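PDB 3KEY: protein STN1 from Saccharomyces cerevisiae, which regulates telomere length and protects chromosome ends, acting with Cdc13 to inhibit telomerase loading, here seen as its C-terminal pair of winged helix-turn-helix domains. Local coordinates for residues 132-143 with 171-179. Numbering follows the deposited sequence.
Sequences TNGIVDVFKECL and NSGILLHLE
Asn171, poorly ordered at the start of its segment, meets the first turn of helix 132-149 at Thr132, whose methyl CG2 lies 3.5 Å from the Asn171 backbone O. One water joins the same two residues: it accepts from Thr132 N and donates to Asn171 OD1 at 2.9 Å. Beyond Gly173 the strand runs alongside the helix, the two axes 26° from parallel, and the side chains of Ile174, Leu176 and Leu178, every second residue, meet it. Ile174 comes first. Its CG1 sits between the backbone N and carbonyl carbon (chi1 64°), and its two methyl ends part: CG2 touches Val136 CG2 at 3.6 Å, while CD1 reaches Ile135 CG2 at 3.8 Å and the CD1 corner of the Phe139 ring. Leu176 follows on the same side of that ring, farther round at CD2 and CE2, its CD1 3.8 Å from Phe139 CE2, the side chains crossing at about a right angle. An alanine in place of Phe139 would probably open a gap over Ile174 CD1 and the Leu176 methyls, leaving both without their aromatic neighbour. Last, Leu178 CD2 meets Leu143 CD2 at 3.8 Å. Strand 173-180 is the middle one of the second winged helix-turn-helix domain's antiparallel sheet, and Ile159 of strand 154-161 and Ala99 of helix 90-108 also touch Phe139. Aliphatic and aromatic carbon thus joins helix to sheet by dispersion and burial; the one bridging water sits at the Asn171 end.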
loop_
_atom_site.group_PDB
_atom_site.type_symbol
_atom_site.label_atom_id
_atom_site.label_comp_id
_atom_site.label_asym_id
_atom_site.label_seq_id
_atom_site.Cartn_x
_atom_site.Cartn_y
_atom_site.Cartn_z
ATOM N N THR A 132 7.308 -6.517 6.067
ATOM C CA THR A 132 6.296 -6.311 7.094
ATOM C C THR A 132 5.666 -4.918 6.976
ATOM O O THR A 132 4.470 -4.763 7.211
ATOM C CB THR A 132 6.882 -6.534 8.512
ATOM O OG1 THR A 132 7.950 -5.613 8.752
ATOM C CG2 THR A 132 7.420 -7.965 8.640
ATOM N N ASN A 133 6.450 -3.911 6.591
ATOM C CA ASN A 133 5.897 -2.567 6.431
ATOM C C ASN A 133 4.889 -2.542 5.287
ATOM O O ASN A 133 3.893 -1.819 5.340
ATOM C CB ASN A 133 6.999 -1.542 6.165
ATOM C CG ASN A 133 7.928 -1.373 7.351
ATOM O OD1 ASN A 133 7.484 -1.340 8.500
ATOM N ND2 ASN A 133 9.225 -1.256 7.079
ATOM N N GLY A 134 5.153 -3.331 4.251
ATOM C CA GLY A 134 4.230 -3.392 3.134
ATOM C C GLY A 134 2.918 -4.030 3.563
ATOM O O GLY A 134 1.845 -3.528 3.241
ATOM N N ILE A 135 3.003 -5.140 4.294
ATOM C CA ILE A 135 1.813 -5.837 4.767
ATOM C C ILE A 135 1.022 -4.956 5.730
ATOM O O ILE A 135 -0.208 -4.970 5.722
ATOM C CB ILE A 135 2.180 -7.164 5.462
ATOM C CG1 ILE A 135 2.663 -8.166 4.419
ATOM C CG2 ILE A 135 0.971 -7.745 6.161
ATOM C CD1 ILE A 135 3.132 -9.474 5.002
ATOM N N VAL A 136 1.732 -4.194 6.557
ATOM C CA VAL A 136 1.070 -3.287 7.484
ATOM C C VAL A 136 0.225 -2.267 6.716
ATOM O O VAL A 136 -0.925 -2.028 7.060
ATOM C CB VAL A 136 2.097 -2.522 8.364
ATOM C CG1 VAL A 136 1.414 -1.367 9.093
ATOM C CG2 VAL A 136 2.734 -3.478 9.366
ATOM N N ASP A 137 0.780 -1.665 5.668
ATOM C CA ASP A 137 -0.002 -0.676 4.939
ATOM C C ASP A 137 -1.196 -1.290 4.221
ATOM O O ASP A 137 -2.240 -0.657 4.110
ATOM C CB ASP A 137 0.883 0.125 3.972
ATOM C CG ASP A 137 1.863 1.039 4.711
ATOM O OD1 ASP A 137 1.566 1.398 5.874
ATOM O OD2 ASP A 137 2.917 1.403 4.144
ATOM N N VAL A 138 -1.068 -2.525 3.750
ATOM C CA VAL A 138 -2.206 -3.146 3.085
ATOM C C VAL A 138 -3.330 -3.388 4.103
ATOM O O VAL A 138 -4.493 -3.055 3.848
ATOM C CB VAL A 138 -1.809 -4.480 2.396
ATOM C CG1 VAL A 138 -3.059 -5.190 1.861
ATOM C CG2 VAL A 138 -0.847 -4.189 1.245
ATOM N N PHE A 139 -2.982 -3.938 5.264
ATOM C CA PHE A 139 -3.988 -4.199 6.290
ATOM C C PHE A 139 -4.617 -2.917 6.841
ATOM O O PHE A 139 -5.820 -2.888 7.104
ATOM C CB PHE A 139 -3.410 -5.060 7.428
ATOM C CG PHE A 139 -3.467 -6.546 7.143
ATOM C CD1 PHE A 139 -2.475 -7.164 6.387
ATOM C CD2 PHE A 139 -4.551 -7.309 7.580
ATOM C CE1 PHE A 139 -2.560 -8.524 6.065
ATOM C CE2 PHE A 139 -4.651 -8.667 7.268
ATOM C CZ PHE A 139 -3.653 -9.278 6.506
ATOM N N LYS A 140 -3.824 -1.855 6.999
ATOM C CA LYS A 140 -4.378 -0.590 7.479
ATOM C C LYS A 140 -5.482 -0.098 6.531
ATOM O O LYS A 140 -6.567 0.294 6.974
ATOM C CB LYS A 140 -3.283 0.478 7.601
ATOM C CG LYS A 140 -2.446 0.368 8.873
ATOM C CD LYS A 140 -1.392 1.471 8.971
ATOM C CE LYS A 140 -0.678 1.435 10.327
ATOM N NZ LYS A 140 0.385 2.487 10.416
ATOM N N GLU A 141 -5.202 -0.117 5.230
ATOM C CA GLU A 141 -6.179 0.316 4.235
ATOM C C GLU A 141 -7.444 -0.553 4.239
ATOM O O GLU A 141 -8.560 -0.036 4.165
ATOM C CB GLU A 141 -5.565 0.301 2.837
ATOM C CG GLU A 141 -5.283 1.673 2.288
ATOM C CD GLU A 141 -6.433 2.644 2.541
ATOM O OE1 GLU A 141 -7.582 2.396 2.085
ATOM O OE2 GLU A 141 -6.180 3.656 3.207
ATOM N N CYS A 142 -7.272 -1.868 4.303
ATOM C CA CYS A 142 -8.424 -2.762 4.334
ATOM C C CYS A 142 -9.241 -2.545 5.604
ATOM O O CYS A 142 -10.466 -2.479 5.553
ATOM C CB CYS A 142 -7.974 -4.218 4.255
ATOM S SG CYS A 142 -7.256 -4.641 2.669
ATOM N N LEU A 143 -8.562 -2.429 6.741
ATOM C CA LEU A 143 -9.262 -2.222 8.006
ATOM C C LEU A 143 -10.012 -0.897 7.991
ATOM O O LEU A 143 -11.125 -0.797 8.511
ATOM C CB LEU A 143 -8.270 -2.285 9.178
ATOM C CG LEU A 143 -7.807 -3.718 9.488
ATOM C CD1 LEU A 143 -6.596 -3.733 10.414
ATOM C CD2 LEU A 143 -8.978 -4.481 10.122
ATOM N N ASN A 171 9.093 -8.125 12.504
ATOM C CA ASN A 171 9.774 -8.495 11.268
ATOM C C ASN A 171 9.386 -9.922 10.901
ATOM O O ASN A 171 9.655 -10.393 9.798
ATOM C CB ASN A 171 11.293 -8.380 11.447
ATOM C CG ASN A 171 12.038 -8.421 10.126
ATOM O OD1 ASN A 171 11.426 -8.484 9.055
ATOM N ND2 ASN A 171 13.366 -8.380 10.195
ATOM N N SER A 172 8.760 -10.616 11.844
ATOM C CA SER A 172 8.318 -11.978 11.587
ATOM C C SER A 172 6.820 -11.920 11.309
ATOM O O SER A 172 6.241 -12.872 10.794
ATOM C CB SER A 172 8.605 -12.895 12.788
ATOM O OG SER A 172 7.716 -12.646 13.858
ATOM N N GLY A 173 6.202 -10.792 11.651
ATOM C CA GLY A 173 4.778 -10.643 11.414
ATOM C C GLY A 173 4.137 -9.460 12.116
ATOM O O GLY A 173 4.822 -8.639 12.725
ATOM N N ILE A 174 2.813 -9.373 12.015
ATOM C CA ILE A 174 2.066 -8.297 12.642
ATOM C C ILE A 174 0.972 -8.901 13.516
ATOM O O ILE A 174 0.625 -10.081 13.380
ATOM C CB ILE A 174 1.436 -7.348 11.582
ATOM C CG1 ILE A 174 0.407 -8.093 10.732
ATOM C CG2 ILE A 174 2.533 -6.784 10.676
ATOM C CD1 ILE A 174 -0.293 -7.197 9.712
ATOM N N LEU A 175 0.442 -8.092 14.421
ATOM C CA LEU A 175 -0.599 -8.541 15.323
ATOM C C LEU A 175 -1.804 -7.630 15.127
ATOM O O LEU A 175 -1.726 -6.415 15.348
ATOM C CB LEU A 175 -0.082 -8.474 16.767
ATOM C CG LEU A 175 -0.910 -9.096 17.896
ATOM C CD1 LEU A 175 -0.938 -10.609 17.721
ATOM C CD2 LEU A 175 -0.307 -8.726 19.260
ATOM N N LEU A 176 -2.911 -8.214 14.685
ATOM C CA LEU A 176 -4.133 -7.454 14.457
ATOM C C LEU A 176 -5.023 -7.430 15.700
ATOM O O LEU A 176 -5.309 -8.471 16.293
ATOM C CB LEU A 176 -4.921 -8.055 13.289
ATOM C CG LEU A 176 -4.173 -8.259 11.964
ATOM C CD1 LEU A 176 -5.066 -9.044 11.017
ATOM C CD2 LEU A 176 -3.783 -6.909 11.343
ATOM N N HIS A 177 -5.449 -6.238 16.095
ATOM C CA HIS A 177 -6.344 -6.085 17.241
ATOM C C HIS A 177 -7.665 -5.576 16.699
ATOM O O HIS A 177 -7.697 -4.578 15.976
ATOM C CB HIS A 177 -5.805 -5.066 18.252
ATOM C CG HIS A 177 -4.549 -5.499 18.937
ATOM N ND1 HIS A 177 -3.291 -5.164 18.472
ATOM C CD2 HIS A 177 -4.354 -6.264 20.036
ATOM C CE1 HIS A 177 -2.378 -5.705 19.259
ATOM N NE2 HIS A 177 -2.996 -6.377 20.216
ATOM N N LEU A 178 -8.751 -6.259 17.037
ATOM C CA LEU A 178 -10.070 -5.855 16.569
ATOM C C LEU A 178 -11.020 -5.689 17.753
ATOM O O LEU A 178 -11.048 -6.519 18.663
ATOM C CB LEU A 178 -10.635 -6.903 15.595
ATOM C CG LEU A 178 -9.751 -7.281 14.401
ATOM C CD1 LEU A 178 -10.396 -8.435 13.606
ATOM C CD2 LEU A 178 -9.538 -6.055 13.516
ATOM N N GLU A 179 -11.771 -4.595 17.750
ATOM C CA GLU A 179 -12.748 -4.342 18.800
ATOM C C GLU A 179 -14.096 -4.304 18.078
ATOM O O GLU A 179 -14.244 -3.629 17.056
ATOM C CB GLU A 179 -12.475 -3.010 19.501
ATOM C CG GLU A 179 -13.568 -2.616 20.490
ATOM C CD GLU A 179 -13.261 -1.327 21.247
ATOM O OE1 GLU A 179 -12.720 -0.382 20.635
ATOM O OE2 GLU A 179 -13.580 -1.259 22.452
HETATM O O HOH W 1 10.405 -7.164 6.652
#